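Local coordinates for protein purine nucleoside phosphorylase (Grouper iridovirus, PDB 3KHS) that probably catalyses the phosphorolysis of purine nucleosides to free purine base and ribose 1-phosphate in the purine salvage pathway, at residues P157-Y163 / T222-H227; V128-H132 / V162-R168; V23-G29 / V105-T111; P51-V55 / R92-P96; F82-E86 / V192-S196. All coordinates share one frame; numbering follows the deposited sequence.

Contact 1: P157-Y163 / T222-H227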
# COMPACT_ATOMS: atom_id res chain seq x y z
N PRO B 157 3.94 3.70 -18.97
CA PRO B 157 4.36 5.09 -19.13
C PRO B 157 5.53 5.49 -18.24
O PRO B 157 5.58 5.14 -17.05
CB PRO B 157 3.10 5.87 -18.78
CG PRO B 157 2.46 5.00 -17.73
CD PRO B 157 2.61 3.63 -18.33
N SER B 158 6.46 6.24 -18.80
CA SER B 158 7.60 6.71 -18.03
C SER B 158 7.16 7.87 -17.16
O SER B 158 6.40 8.75 -17.58
CB SER B 158 8.72 7.19 -18.95
OG SER B 158 9.49 8.17 -18.28
N MET B 159 7.68 7.87 -15.93
CA MET B 159 7.38 8.91 -14.96
C MET B 159 8.68 9.64 -14.62
O MET B 159 8.81 10.24 -13.56
CB MET B 159 6.77 8.28 -13.69
CG MET B 159 5.35 7.70 -13.88
SD MET B 159 4.15 8.97 -14.52
CE MET B 159 3.55 8.06 -16.03
N THR B 160 9.65 9.59 -15.53
CA THR B 160 10.93 10.23 -15.27
C THR B 160 10.86 11.75 -15.24
O THR B 160 11.64 12.37 -14.53
CB THR B 160 12.00 9.77 -16.27
OG1 THR B 160 12.36 8.41 -15.97
CG2 THR B 160 13.23 10.62 -16.18
N SER B 161 9.92 12.35 -15.96
CA SER B 161 9.75 13.80 -15.97
C SER B 161 8.29 14.22 -15.89
O SER B 161 7.78 14.88 -16.78
CB SER B 161 10.36 14.42 -17.24
OG SER B 161 11.74 14.14 -17.35
N VAL B 162 7.62 13.82 -14.82
CA VAL B 162 6.22 14.16 -14.64
C VAL B 162 6.00 15.66 -14.65
O VAL B 162 5.02 16.14 -15.24
CB VAL B 162 5.68 13.63 -13.28
CG1 VAL B 162 4.24 14.04 -13.08
CG2 VAL B 162 5.79 12.13 -13.22
N TYR B 163 6.90 16.40 -14.00
CA TYR B 163 6.76 17.85 -13.89
C TYR B 163 7.63 18.63 -14.89
O TYR B 163 8.83 18.78 -14.71
CB TYR B 163 7.04 18.22 -12.42
CG TYR B 163 6.11 17.46 -11.46
CD1 TYR B 163 4.82 17.94 -11.18
CD2 TYR B 163 6.46 16.22 -10.94
CE1 TYR B 163 3.90 17.20 -10.42
CE2 TYR B 163 5.54 15.45 -10.17
CZ TYR B 163 4.27 15.96 -9.92
OH TYR B 163 3.36 15.22 -9.20
N THR B 222 -1.25 13.60 -11.76
CA THR B 222 -0.20 13.91 -12.73
C THR B 222 0.30 12.64 -13.41
O THR B 222 0.81 12.68 -14.52
CB THR B 222 1.01 14.64 -12.08
OG1 THR B 222 1.63 13.79 -11.10
CG2 THR B 222 0.53 15.92 -11.41
N ILE B 223 0.16 11.50 -12.74
CA ILE B 223 0.59 10.25 -13.37
C ILE B 223 -0.33 10.02 -14.59
O ILE B 223 0.13 9.65 -15.65
CB ILE B 223 0.41 9.03 -12.45
CG1 ILE B 223 1.44 9.06 -11.32
CG2 ILE B 223 0.53 7.74 -13.29
CD1 ILE B 223 1.22 7.94 -10.31
N VAL B 224 -1.62 10.23 -14.39
CA VAL B 224 -2.61 10.02 -15.43
C VAL B 224 -2.50 11.10 -16.52
O VAL B 224 -2.55 10.80 -17.70
CB VAL B 224 -4.00 9.99 -14.81
CG1 VAL B 224 -5.06 9.98 -15.91
CG2 VAL B 224 -4.11 8.77 -13.88
N ALA B 225 -2.34 12.35 -16.11
CA ALA B 225 -2.20 13.45 -17.05
C ALA B 225 -1.00 13.18 -17.98
O ALA B 225 -1.10 13.21 -19.21
CB ALA B 225 -1.96 14.73 -16.26
N LYS B 226 0.14 12.88 -17.36
CA LYS B 226 1.38 12.62 -18.08
C LYS B 226 1.20 11.49 -19.06
O LYS B 226 1.69 11.54 -20.19
CB LYS B 226 2.50 12.26 -17.12
CG LYS B 226 3.89 12.36 -17.74
CD LYS B 226 4.21 13.80 -18.12
CE LYS B 226 5.30 13.83 -19.16
NZ LYS B 226 6.53 13.18 -18.67
N HIS B 227 0.51 10.46 -18.61
CA HIS B 227 0.26 9.30 -19.43
C HIS B 227 -0.62 9.68 -20.61
O HIS B 227 -0.50 9.09 -21.67
CB HIS B 227 -0.39 8.22 -18.56
CG HIS B 227 -0.99 7.09 -19.34
ND1 HIS B 227 -2.26 7.14 -19.87
CD2 HIS B 227 -0.49 5.87 -19.68
CE1 HIS B 227 -2.52 6.01 -20.50
NE2 HIS B 227 -1.46 5.22 -20.40

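Contact 2: V128-H132 / V162-R168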
# COMPACT_ATOMS: atom_id res chain seq x y z
N VAL B 128 6.84 24.73 -5.57
CA VAL B 128 6.64 24.31 -6.94
C VAL B 128 7.14 22.87 -6.93
O VAL B 128 8.22 22.59 -6.39
CB VAL B 128 7.49 25.19 -7.88
CG1 VAL B 128 7.67 24.52 -9.21
CG2 VAL B 128 6.83 26.55 -8.04
N VAL B 129 6.37 21.96 -7.53
CA VAL B 129 6.75 20.55 -7.51
C VAL B 129 7.67 20.10 -8.62
O VAL B 129 7.36 20.23 -9.79
CB VAL B 129 5.49 19.63 -7.51
CG1 VAL B 129 5.90 18.18 -7.39
CG2 VAL B 129 4.58 20.01 -6.37
N ARG B 130 8.82 19.55 -8.23
CA ARG B 130 9.78 19.09 -9.21
C ARG B 130 9.71 17.59 -9.40
O ARG B 130 10.15 17.06 -10.40
CB ARG B 130 11.21 19.49 -8.81
CG ARG B 130 11.84 18.58 -7.77
CD ARG B 130 13.34 18.86 -7.53
NE ARG B 130 14.04 17.60 -7.27
CZ ARG B 130 14.50 17.23 -6.08
NH1 ARG B 130 14.35 18.03 -5.03
NH2 ARG B 130 15.06 16.04 -5.92
N ASP B 131 9.16 16.90 -8.41
CA ASP B 131 9.05 15.45 -8.49
C ASP B 131 8.13 14.96 -7.39
O ASP B 131 7.80 15.73 -6.48
CB ASP B 131 10.44 14.82 -8.35
CG ASP B 131 10.48 13.41 -8.89
OD1 ASP B 131 9.57 13.10 -9.66
OD2 ASP B 131 11.41 12.63 -8.60
N HIS B 132 7.68 13.71 -7.45
CA HIS B 132 6.83 13.20 -6.37
C HIS B 132 7.17 11.79 -5.96
O HIS B 132 7.96 11.10 -6.61
CB HIS B 132 5.31 13.28 -6.73
CG HIS B 132 4.84 12.25 -7.71
ND1 HIS B 132 3.95 12.54 -8.73
CD2 HIS B 132 5.15 10.93 -7.86
CE1 HIS B 132 3.76 11.46 -9.47
NE2 HIS B 132 4.47 10.47 -8.96
N VAL B 162 7.62 13.82 -14.82
CA VAL B 162 6.22 14.16 -14.64
C VAL B 162 6.00 15.66 -14.65
O VAL B 162 5.02 16.14 -15.24
CB VAL B 162 5.68 13.63 -13.28
CG1 VAL B 162 4.24 14.04 -13.08
CG2 VAL B 162 5.79 12.13 -13.22
N TYR B 163 6.90 16.40 -14.00
CA TYR B 163 6.76 17.85 -13.89
C TYR B 163 7.63 18.63 -14.89
O TYR B 163 8.83 18.78 -14.71
CB TYR B 163 7.04 18.22 -12.42
CG TYR B 163 6.11 17.46 -11.46
CD1 TYR B 163 4.82 17.94 -11.18
CD2 TYR B 163 6.46 16.22 -10.94
CE1 TYR B 163 3.90 17.20 -10.42
CE2 TYR B 163 5.54 15.45 -10.17
CZ TYR B 163 4.27 15.96 -9.92
OH TYR B 163 3.36 15.22 -9.20
N ASP B 164 6.98 19.11 -15.95
CA ASP B 164 7.62 19.86 -17.03
C ASP B 164 8.65 20.89 -16.55
O ASP B 164 8.32 21.87 -15.87
CB ASP B 164 6.53 20.55 -17.83
CG ASP B 164 6.99 20.95 -19.19
OD1 ASP B 164 7.13 20.06 -20.06
OD2 ASP B 164 7.24 22.15 -19.37
N LYS B 165 9.91 20.69 -16.93
CA LYS B 165 10.98 21.60 -16.52
C LYS B 165 10.73 23.03 -16.95
O LYS B 165 11.01 23.97 -16.19
CB LYS B 165 12.32 21.09 -17.04
CG LYS B 165 12.50 19.62 -16.69
CD LYS B 165 13.89 19.10 -16.93
CE LYS B 165 13.93 17.59 -16.72
NZ LYS B 165 15.32 17.08 -16.79
N THR B 166 10.17 23.21 -18.14
CA THR B 166 9.86 24.55 -18.65
C THR B 166 8.76 25.22 -17.83
O THR B 166 8.88 26.38 -17.45
CB THR B 166 9.40 24.51 -20.14
OG1 THR B 166 10.47 24.01 -20.96
CG2 THR B 166 8.97 25.91 -20.64
N LEU B 167 7.67 24.50 -17.58
CA LEU B 167 6.58 25.10 -16.80
C LEU B 167 7.07 25.49 -15.41
O LEU B 167 6.63 26.50 -14.85
CB LEU B 167 5.40 24.14 -16.71
CG LEU B 167 4.85 23.74 -18.07
CD1 LEU B 167 3.90 22.61 -17.89
CD2 LEU B 167 4.15 24.92 -18.73
N ARG B 168 8.00 24.70 -14.86
CA ARG B 168 8.56 25.02 -13.56
C ARG B 168 9.30 26.36 -13.64
O ARG B 168 9.10 27.24 -12.80
CB ARG B 168 9.51 23.92 -13.09
CG ARG B 168 8.79 22.76 -12.52
CD ARG B 168 9.52 21.50 -12.81
NE ARG B 168 10.84 21.52 -12.22
CZ ARG B 168 11.71 20.53 -12.33
NH1 ARG B 168 11.40 19.44 -13.02
NH2 ARG B 168 12.89 20.64 -11.75
O HOH W 1 9.32 15.61 -12.73
O HOH W 2 9.32 12.33 -12.22

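Contact 3: V23-G29 / V105-T111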
# COMPACT_ATOMS: atom_id res chain seq x y z
N VAL B 23 -7.71 24.57 -23.71
CA VAL B 23 -6.39 24.06 -24.07
C VAL B 23 -5.53 23.93 -22.80
O VAL B 23 -4.54 23.18 -22.76
CB VAL B 23 -5.69 24.99 -25.10
CG1 VAL B 23 -5.60 26.41 -24.55
CG2 VAL B 23 -4.29 24.46 -25.40
N LEU B 24 -5.91 24.68 -21.77
CA LEU B 24 -5.22 24.62 -20.50
C LEU B 24 -6.19 24.24 -19.38
O LEU B 24 -7.32 24.74 -19.31
CB LEU B 24 -4.58 25.96 -20.14
CG LEU B 24 -3.96 25.91 -18.73
CD1 LEU B 24 -2.47 26.07 -18.81
CD2 LEU B 24 -4.57 26.97 -17.87
N GLY B 25 -5.74 23.36 -18.50
CA GLY B 25 -6.58 22.94 -17.39
C GLY B 25 -6.05 23.35 -16.02
O GLY B 25 -4.84 23.46 -15.82
N ILE B 26 -6.94 23.58 -15.08
CA ILE B 26 -6.54 23.97 -13.73
C ILE B 26 -7.31 23.13 -12.71
O ILE B 26 -8.51 22.93 -12.87
CB ILE B 26 -6.87 25.46 -13.42
CG1 ILE B 26 -6.36 26.38 -14.53
CG2 ILE B 26 -6.27 25.86 -12.05
CD1 ILE B 26 -6.88 27.80 -14.42
N VAL B 27 -6.62 22.66 -11.68
CA VAL B 27 -7.24 21.88 -10.60
C VAL B 27 -6.98 22.70 -9.34
O VAL B 27 -5.83 22.91 -8.98
CB VAL B 27 -6.55 20.50 -10.40
CG1 VAL B 27 -7.33 19.66 -9.38
CG2 VAL B 27 -6.44 19.77 -11.70
N CYS B 28 -8.04 23.17 -8.69
CA CYS B 28 -7.88 23.93 -7.46
C CYS B 28 -7.86 23.04 -6.22
O CYS B 28 -8.80 22.27 -5.96
CB CYS B 28 -9.03 24.93 -7.29
SG CYS B 28 -9.17 26.06 -8.65
N GLY B 29 -6.80 23.17 -5.44
CA GLY B 29 -6.69 22.37 -4.23
C GLY B 29 -7.52 22.93 -3.10
O GLY B 29 -8.40 23.77 -3.32
N VAL B 105 -7.21 19.28 -23.62
CA VAL B 105 -6.28 20.05 -22.81
C VAL B 105 -4.85 19.58 -23.06
O VAL B 105 -4.59 18.40 -23.21
CB VAL B 105 -6.57 19.95 -21.30
CG1 VAL B 105 -5.50 20.72 -20.54
CG2 VAL B 105 -7.93 20.54 -20.99
N LYS B 106 -3.93 20.53 -23.13
CA LYS B 106 -2.54 20.20 -23.38
C LYS B 106 -1.65 20.43 -22.17
O LYS B 106 -0.65 19.75 -22.00
CB LYS B 106 -2.03 20.98 -24.61
CG LYS B 106 -2.56 20.39 -25.90
CD LYS B 106 -2.29 21.32 -27.07
CE LYS B 106 -2.80 20.76 -28.40
NZ LYS B 106 -2.42 21.63 -29.57
N ILE B 107 -2.05 21.37 -21.33
CA ILE B 107 -1.28 21.68 -20.13
C ILE B 107 -2.21 21.71 -18.92
O ILE B 107 -3.32 22.24 -18.99
CB ILE B 107 -0.59 23.04 -20.26
CG1 ILE B 107 0.42 23.00 -21.41
CG2 ILE B 107 0.09 23.40 -18.94
CD1 ILE B 107 0.98 24.38 -21.79
N VAL B 108 -1.76 21.11 -17.82
CA VAL B 108 -2.58 21.12 -16.61
C VAL B 108 -1.80 21.75 -15.44
O VAL B 108 -0.65 21.39 -15.17
CB VAL B 108 -3.01 19.69 -16.23
CG1 VAL B 108 -3.75 19.69 -14.88
CG2 VAL B 108 -3.91 19.11 -17.33
N VAL B 109 -2.42 22.72 -14.77
CA VAL B 109 -1.80 23.39 -13.63
C VAL B 109 -2.57 22.94 -12.38
O VAL B 109 -3.76 23.27 -12.22
CB VAL B 109 -1.91 24.94 -13.74
CG1 VAL B 109 -1.24 25.60 -12.52
CG2 VAL B 109 -1.27 25.46 -15.04
N LEU B 110 -1.90 22.20 -11.50
CA LEU B 110 -2.49 21.68 -10.27
C LEU B 110 -2.01 22.45 -9.04
O LEU B 110 -0.87 22.87 -8.97
CB LEU B 110 -2.10 20.21 -10.05
CG LEU B 110 -2.10 19.01 -11.01
CD1 LEU B 110 -3.44 18.37 -11.07
CD2 LEU B 110 -1.58 19.41 -12.37
N THR B 111 -2.89 22.61 -8.07
CA THR B 111 -2.55 23.27 -6.82
C THR B 111 -3.06 22.38 -5.69
O THR B 111 -3.98 21.56 -5.90
CB THR B 111 -3.22 24.64 -6.69
OG1 THR B 111 -4.64 24.47 -6.67
CG2 THR B 111 -2.79 25.55 -7.83

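Contact 4: P51-V55 / R92-P96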
# COMPACT_ATOMS: atom_id res chain seq x y z
N PRO B 51 -22.05 13.90 -16.28
CA PRO B 51 -22.13 12.46 -16.52
C PRO B 51 -20.81 11.76 -16.19
O PRO B 51 -19.75 12.21 -16.63
CB PRO B 51 -22.42 12.40 -18.01
CG PRO B 51 -23.27 13.61 -18.25
CD PRO B 51 -22.64 14.66 -17.40
N ASN B 52 -20.87 10.66 -15.45
CA ASN B 52 -19.68 9.88 -15.10
C ASN B 52 -18.76 10.47 -14.03
O ASN B 52 -17.88 9.78 -13.55
CB ASN B 52 -18.84 9.60 -16.35
CG ASN B 52 -19.52 8.68 -17.34
OD1 ASN B 52 -20.08 7.65 -16.97
ND2 ASN B 52 -19.45 9.03 -18.62
N PHE B 53 -18.95 11.74 -13.66
CA PHE B 53 -18.11 12.37 -12.63
C PHE B 53 -18.42 11.79 -11.26
O PHE B 53 -19.59 11.60 -10.91
CB PHE B 53 -18.34 13.89 -12.57
CG PHE B 53 -17.15 14.72 -13.01
CD1 PHE B 53 -16.52 14.49 -14.22
CD2 PHE B 53 -16.69 15.76 -12.21
CE1 PHE B 53 -15.44 15.27 -14.64
CE2 PHE B 53 -15.62 16.55 -12.61
CZ PHE B 53 -14.99 16.31 -13.83
N PRO B 54 -17.38 11.50 -10.47
CA PRO B 54 -17.66 10.95 -9.13
C PRO B 54 -18.40 12.00 -8.30
O PRO B 54 -18.31 13.18 -8.59
CB PRO B 54 -16.27 10.66 -8.58
CG PRO B 54 -15.47 10.34 -9.83
CD PRO B 54 -15.96 11.39 -10.82
N VAL B 55 -19.13 11.57 -7.29
CA VAL B 55 -19.85 12.49 -6.41
C VAL B 55 -18.95 12.75 -5.20
O VAL B 55 -18.08 11.93 -4.89
CB VAL B 55 -21.18 11.88 -5.92
CG1 VAL B 55 -21.87 12.84 -4.98
CG2 VAL B 55 -22.07 11.56 -7.09
N ARG B 92 -10.80 6.12 -10.32
CA ARG B 92 -11.99 6.94 -10.18
C ARG B 92 -11.63 8.41 -9.87
O ARG B 92 -12.15 9.33 -10.51
CB ARG B 92 -12.84 6.36 -9.07
CG ARG B 92 -14.22 6.81 -9.05
CD ARG B 92 -15.10 5.88 -9.86
NE ARG B 92 -16.38 6.56 -10.06
CZ ARG B 92 -16.69 7.25 -11.15
NH1 ARG B 92 -15.83 7.36 -12.17
NH2 ARG B 92 -17.85 7.90 -11.19
N ALA B 93 -10.76 8.64 -8.90
CA ALA B 93 -10.40 10.01 -8.51
C ALA B 93 -9.62 10.72 -9.59
O ALA B 93 -9.48 11.93 -9.56
CB ALA B 93 -9.56 10.03 -7.20
N THR B 94 -9.10 9.97 -10.55
CA THR B 94 -8.34 10.60 -11.61
C THR B 94 -9.11 10.61 -12.93
O THR B 94 -8.53 10.83 -14.00
CB THR B 94 -6.94 9.92 -11.82
OG1 THR B 94 -7.12 8.53 -12.14
CG2 THR B 94 -6.09 10.06 -10.60
N PHE B 95 -10.42 10.37 -12.84
CA PHE B 95 -11.28 10.36 -14.03
C PHE B 95 -11.33 11.75 -14.67
O PHE B 95 -11.33 11.89 -15.88
CB PHE B 95 -12.70 9.89 -13.67
CG PHE B 95 -13.64 9.88 -14.83
CD1 PHE B 95 -13.48 8.98 -15.88
CD2 PHE B 95 -14.66 10.82 -14.91
CE1 PHE B 95 -14.30 9.01 -16.99
CE2 PHE B 95 -15.49 10.87 -16.02
CZ PHE B 95 -15.32 9.95 -17.07
N PRO B 96 -11.37 12.81 -13.84
CA PRO B 96 -11.42 14.16 -14.43
C PRO B 96 -10.17 14.46 -15.28
O PRO B 96 -10.23 15.25 -16.22
CB PRO B 96 -11.57 15.07 -13.21
CG PRO B 96 -12.31 14.20 -12.21
CD PRO B 96 -11.60 12.86 -12.39

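Contact 5: F82-E86 / V192-S196. With PO4 (phosphate ion), chain G.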
# COMPACT_ATOMS: atom_id res chain seq x y z
N PHE B 82 -10.95 15.14 -6.36
CA PHE B 82 -11.33 13.91 -5.68
C PHE B 82 -10.09 13.26 -5.09
O PHE B 82 -9.02 13.30 -5.69
CB PHE B 82 -12.03 12.97 -6.69
CG PHE B 82 -13.29 13.54 -7.26
CD1 PHE B 82 -14.43 13.64 -6.47
CD2 PHE B 82 -13.31 14.13 -8.52
CE1 PHE B 82 -15.57 14.34 -6.92
CE2 PHE B 82 -14.45 14.83 -8.99
CZ PHE B 82 -15.57 14.93 -8.19
N HIS B 83 -10.22 12.65 -3.91
CA HIS B 83 -9.07 12.01 -3.24
C HIS B 83 -9.34 10.58 -2.85
O HIS B 83 -10.48 10.22 -2.50
CB HIS B 83 -8.69 12.70 -1.92
CG HIS B 83 -8.67 14.19 -1.96
ND1 HIS B 83 -9.82 14.94 -1.98
CD2 HIS B 83 -7.63 15.06 -1.98
CE1 HIS B 83 -9.50 16.23 -2.00
NE2 HIS B 83 -8.18 16.33 -1.99
N LEU B 84 -8.27 9.79 -2.84
CA LEU B 84 -8.35 8.40 -2.39
C LEU B 84 -9.00 8.27 -1.02
O LEU B 84 -9.78 7.34 -0.79
CB LEU B 84 -6.97 7.75 -2.29
CG LEU B 84 -6.61 6.97 -3.53
CD1 LEU B 84 -6.49 7.96 -4.69
CD2 LEU B 84 -5.27 6.20 -3.34
N TYR B 85 -8.71 9.19 -0.10
CA TYR B 85 -9.27 9.07 1.24
C TYR B 85 -10.79 9.21 1.33
O TYR B 85 -11.38 8.85 2.36
CB TYR B 85 -8.59 10.04 2.25
CG TYR B 85 -8.86 11.50 2.01
CD1 TYR B 85 -7.85 12.34 1.51
CD2 TYR B 85 -10.12 12.05 2.23
CE1 TYR B 85 -8.09 13.71 1.24
CE2 TYR B 85 -10.38 13.40 1.96
CZ TYR B 85 -9.35 14.23 1.47
OH TYR B 85 -9.56 15.58 1.27
N GLU B 86 -11.43 9.71 0.27
CA GLU B 86 -12.88 9.83 0.34
C GLU B 86 -13.52 8.50 0.02
O GLU B 86 -14.71 8.31 0.24
CB GLU B 86 -13.42 10.86 -0.64
CG GLU B 86 -12.91 12.24 -0.45
CD GLU B 86 -13.26 13.11 -1.62
OE1 GLU B 86 -14.47 13.41 -1.78
OE2 GLU B 86 -12.36 13.46 -2.39
N VAL B 192 0.41 10.53 0.13
CA VAL B 192 -0.02 9.41 0.98
C VAL B 192 -1.52 9.29 0.88
O VAL B 192 -2.21 10.22 0.43
CB VAL B 192 0.34 9.63 2.47
CG1 VAL B 192 1.85 9.63 2.63
CG2 VAL B 192 -0.29 10.95 2.97
N ASN B 193 -2.05 8.15 1.33
CA ASN B 193 -3.48 7.94 1.25
C ASN B 193 -4.35 8.88 2.07
O ASN B 193 -5.34 9.42 1.58
CB ASN B 193 -3.83 6.51 1.65
CG ASN B 193 -5.20 6.10 1.12
OD1 ASN B 193 -5.30 5.55 0.03
ND2 ASN B 193 -6.25 6.41 1.87
N GLY B 194 -3.97 9.10 3.33
CA GLY B 194 -4.79 9.92 4.20
C GLY B 194 -5.95 9.02 4.69
O GLY B 194 -5.97 7.81 4.40
N PRO B 195 -6.95 9.58 5.37
CA PRO B 195 -7.08 10.99 5.72
C PRO B 195 -6.40 11.34 7.04
O PRO B 195 -6.33 12.50 7.41
CB PRO B 195 -8.61 11.20 5.78
CG PRO B 195 -9.10 9.90 6.29
CD PRO B 195 -8.25 8.88 5.53
N SER B 196 -5.92 10.34 7.77
CA SER B 196 -5.23 10.62 9.04
C SER B 196 -3.83 11.13 8.75
O SER B 196 -3.17 10.66 7.81
CB SER B 196 -5.12 9.36 9.85
OG SER B 196 -4.46 8.38 9.06
P PO4 G . -5.62 19.07 -1.48
O1 PO4 G . -5.29 20.50 -1.74
O2 PO4 G . -6.64 18.61 -2.47
O3 PO4 G . -4.40 18.22 -1.62
O4 PO4 G . -6.16 18.94 -0.10
O HOH W 3 -6.16 10.61 -0.71

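Contact 1: P157-Y163 / T222-H227
K226 reaches from helix 219-227 into the bend of the loop 157-163 and gives its ammonium to a backbone carbonyl, NZ to S161 O at 2.8 Å. The bond is far from the ideal line: NZ stands above the carbonyl plane, with a C=O...N angle of 110°. K226 CG leaves anti to the backbone N (chi1 -164°), and bends at chi2 and chi4 carry the aliphatic part past V162 O before the tip turns to S161. The hydroxyls of T222 and Y163 lie 2.9 Å apart (OG1 to OH). T222 OG1 also bonds to A219 O one turn back, and Y163 OH has H132 ND1 as its stronger partner, so both buried hydroxyls are satisfied. V162 CG1 wedges against T222, 3.4 Å from its CB, and lies over one face of the Y163 ring. S158 OG accepts from T160 N at 3.1 Å, an ST turn that shapes the loop. M159 crosses I223 at about a right angle, SD 4.0 Å from CG2. Near the start of the loop P157 CG meets the edge of the H227 imidazole, 3.6 Å from CD2, while H227 NE2 is held by N148 OD1. The loop thus lies between helix 219-227 and a second subunit, whose P195, F197 and T199 pack on P157, M159 and V162; strands 131-134 and 231-241 flank the T222 end.

Contact 2: V128-H132 / V162-R168
V162 opens the segment 162-168 with its CG2 4.3 Å from H132 CE1, and its N gives a weak hydrogen bond to a water that donates to D131 OD1; D131 OD2 accepts from A201 N of the second subunit. Y163 carries most of the contact. Its N donates to another water, which in turn donates to R130 O, bridging the two backbones. With CG anti to the carbonyl carbon, chi1 (-56°) puts the phenol ring against V129 and D131: V129 CG1 sits over the ring centre, 3.7 Å from CZ, a CH-pi contact only 9° off the normal, on the face opposite V162. At the far end Y163 OH lies in the plane of the H132 imidazole and shares a hydrogen bond with ND1 at 2.8 Å; the two rings stand at 84°. The chain turns a corner at R130 between strands 126-129 and 131-134 of the curled mixed sheet, both paired with strand 184-191; Y163 packs against this corner, CD2 near D131 CA. D164 is the N-cap of helix 165-178: its OD2 accepts from L167 N at 3.0 Å and is salt-bridged to R231. One turn into the helix, R168 folds back, NH1 donating in the guanidinium plane to Y163 O at 3.1 Å. Its CG meets V128 CG1 at 3.9 Å, and R130 CB lies over a face of the guanidinium, 3.6 Å from NH2, while NE is salt-bridged to E186.

Contact 3: V23-G29 / V105-T111
V27 O is gripped twice by T111, by OG1 at 3.0 Å and by the backbone N at 3.1 Å. The hydroxyl lies in the carbonyl plane on a lone pair, whereas the N-H comes nearly along the C=O axis. With chi1 at 63°, OG1 is placed between the backbone N and the carbonyl carbon of T111 and also accepts from G29 N at 2.8 Å, relaying the pairing past the end of the strand to a glycine beside a bound phosphate. Before this, strands 24-28 and 107-111 run parallel, 14° apart, in regular register: G25 N donates to I107 O, V109 N to G25 O and V27 N to V109 O. At the start, V23 O takes a short, nearly straight bond from K106 N, 2.7 Å, and a weak one from I107 N. L24 CD1 packs on I107 CG2 at 3.7 Å on one face of the sheet. On the other, V27 CG2 lies beside L110 CD1 at 3.4 Å. V105 CG1, just before the strand, lies against G25 N. Both strands belong to the mixed sheet of this alpha/beta fold. Helix 257-279 packs on the L24, I26 and I107 face and helix 95-102 on V27 and V108, while strand 73-79 pairs with the other edge of 24-28.

Contact 4: P51-V55 / R92-P96
P54, F95 and R92 bury the most surface here. P54 CG sits over the centre of the R92 guanidinium, 3.6 Å from CZ. The same CG is 3.5 Å from R92 O, so the arginine curls round the proline: a chi1 near trans (-163°) sends its chain out before chi2 turns it back to P54. Thus placed, NH2 donates to N52 O at 3.0 Å with an N-H...O angle of 158°; the oxygen lies close to the guanidinium plane, though the donor stands above the carbonyl plane, and NH1 adds a weak bond to the same atom. Contact is made between a loop joining strands 42-46 and 64-70 of the mixed sheet and the break between helices 90-93 and 95-102, where F95 N bonds to R92 O across the junction. F95 projects from the first turn of the second helix towards this loop. Its CE2 meets N52 CB at 3.6 Å, and F53 CD1 approaches its edge, 4.2 Å from CD2. The F53 ring in turn receives P96 over one face, a CH-pi contact with CG, while F53 CZ lies 3.7 Å from P96 CB. Helix 3-15 also adjoins the contact: A7 and T10 touch F95, and N52 ND2 is hydrogen-bonded to E9 and T10.

Contact 5: F82-E86 / V192-S196
Y85 has chi1 at 67°, with CG between its backbone N and carbonyl carbon, which swings the ring back over H83 and leaves CB turned to the 192-196 loop. A chi1 of -160° carries the N193 amide towards L84. Y85 CB lodges against N193 O at 3.4 Å and P195 CD at 3.5 Å, and N193 O lies at the edge of the tyrosine ring, near its plane. L84 CD2 touches N193 OD1 at 3.4 Å. No direct hydrogen bond joins the segments; a water does so instead, accepting from Y85 N and donating to N193 O at 2.7 Å. The peptide before P195 is cis, and N193 ND2 donates to G194 O at 2.9 Å, within the amide plane; G194 has backbone angles that call for glycine.

At the other end of the side chain, Y85 OH lies over the centre of the H83 imidazole. H83 is fixed at both ring nitrogens: ND1 donates to E86 OE2 at 3.0 Å and NE2 to phosphate O2 at 2.8 Å. E86 OE2 also accepts from H83 N, reached from the opposite face of its carboxylate. The phosphate, probably from the crystallisation liquor, is also bound by S30, R81, A113 and S217, consistent with the phosphate site of the family. The contact joins the loop after strand 73-79 to the one after strand 184-191, beside helix 135-138, at the border with a third subunit whose F156 meets the Y85 ring edge-to-face.

Overall arrangement
From the N terminus, strand 24-28 opens contact 3, which closes when the chain returns as strand 107-116. Within that loop contact 4 is completed, tying the 51-55 loop to the helix junction at 92-96. The 82-86 segment starts contact 5 before contact 4 has closed, so these two cross, and F82 packs on P54 and P96; contact 5 crosses contact 3 as well and ends only at 192-196. Contact 2 lies wholly within its span. Contact 1 shares V162 and Y163 with contact 2, crosses both 2 and 5, and closes last, at helix 219-227. Contacts 1 and 2 adjoin the second subunit, contact 5 the third.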